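Local coordinates for orotidine-5-phosphate decarboxylase/orotate phosphoribosyltransferase, putative (Ompdcase-oprtase, putative) (PDB 3QW3), which catalyses, through its OMP decarboxylase domain, one part of a bifunctional UMP synthase, the decarboxylation of orotidine 5'-phosphate to UMP, the last step of de novo UMP synthesis, at the interface of chains A and B. Sequence-based numbering; all coordinates share one arbitrary frame. Chains: chain A/B, Orotidine-5-phosphate decarboxylase/orotate phosphoribosyltransferase, putative (Ompdcase-oprtase, putative).

The interface of chains A and B. Residues chain A 56, 59-60; chain B 60, 63.
The indole of B:Trp63 lies face down on the backbone of A:Gly59 and A:Ala60, where a loop residue leads into helix 60-72 of chain A. The evidence for a CH-pi contact is positional: A:Gly59 CA sits over the six-membered ring, 3.4 Å from the centroid of B:Trp63's benzo ring. The carbonyl carbon A:Gly59 C, part of the flat peptide, packs on the five-membered ring of B:Trp63, 3.6 Å from its centroid. The peptide therefore runs along the length of the indole, and with no side chain on A:Gly59 the ring can rest directly on main-chain atoms. The backbone there has phi 69°, a conformation that glycine adopts readily.

The next stretch of chain A continues over the same face, toward the pyrrole rim. A:Ala60 N lies 3.1 Å above the ring plane of B:Trp63, offset toward the rim. The apolar contact rests on A:Ala60 CA, 3.4 Å from B:Trp63 CD1, and on the methyl carbon A:Ala60 CB, 3.5 Å from the same atom. At the opposite end of the indole, A:Glu56 contributes marginally, through its carbonyl A:Glu56 O at 4.2 Å from B:Trp63 CZ3.

Torsions account for the reach of the tryptophan. CG stands anti to the backbone N of B:Trp63 (chi1 150°, some 30° short of fully staggered), and chi2 of -81° turns the ring broadside to the A:Gly59-A:Ala60 peptide. B:Ala60, about one helical turn earlier, borders the patch at longer range: the symmetry-related carbonyl oxygens B:Ala60 O and A:Ala60 O come within 3.9 Å, which places the two-fold axis close by.

Symmetry repeats this packing with the chains exchanged. Among the residues described, the patch joins two OMP decarboxylase domains by packing of the indole on the backbone. It belongs to their two-fold interface, probably the family's dimer, within a UMP synthase that forms a tetramer; this domain alone does not show how the patch relates to that tetramer.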
# COMPACT_ATOMS: atom_id res chain seq x y z
N GLU A 56 -4.68 12.74 -0.88
CA GLU A 56 -5.40 12.22 0.28
C GLU A 56 -5.29 13.18 1.47
O GLU A 56 -6.23 13.32 2.25
CB GLU A 56 -4.90 10.82 0.67
CG GLU A 56 -5.65 10.23 1.86
CD GLU A 56 -5.07 8.91 2.35
OE1 GLU A 56 -5.05 8.70 3.58
OE2 GLU A 56 -4.66 8.08 1.51
N GLY A 59 -8.02 15.63 2.34
CA GLY A 59 -9.28 15.07 2.82
C GLY A 59 -10.37 15.03 1.77
O GLY A 59 -10.15 14.58 0.65
N ALA A 60 -11.55 15.52 2.15
CA ALA A 60 -12.71 15.52 1.26
C ALA A 60 -12.36 16.15 -0.08
O ALA A 60 -12.51 15.52 -1.13
CB ALA A 60 -13.89 16.24 1.91
N ALA B 60 -15.21 11.51 -3.55
CA ALA B 60 -15.23 12.74 -2.75
C ALA B 60 -15.86 12.53 -1.37
O ALA B 60 -15.22 12.77 -0.34
CB ALA B 60 -15.96 13.85 -3.51
N TRP B 63 -14.16 10.04 1.81
CA TRP B 63 -13.31 10.54 2.89
C TRP B 63 -14.13 11.01 4.08
O TRP B 63 -13.87 10.62 5.22
CB TRP B 63 -12.46 11.71 2.42
CG TRP B 63 -12.17 12.63 3.56
CD1 TRP B 63 -13.00 13.58 4.07
CD2 TRP B 63 -11.00 12.63 4.37
NE1 TRP B 63 -12.41 14.20 5.14
CE2 TRP B 63 -11.18 13.64 5.34
CE3 TRP B 63 -9.81 11.90 4.36
CZ2 TRP B 63 -10.21 13.93 6.29
CZ3 TRP B 63 -8.86 12.20 5.30
CH2 TRP B 63 -9.06 13.20 6.26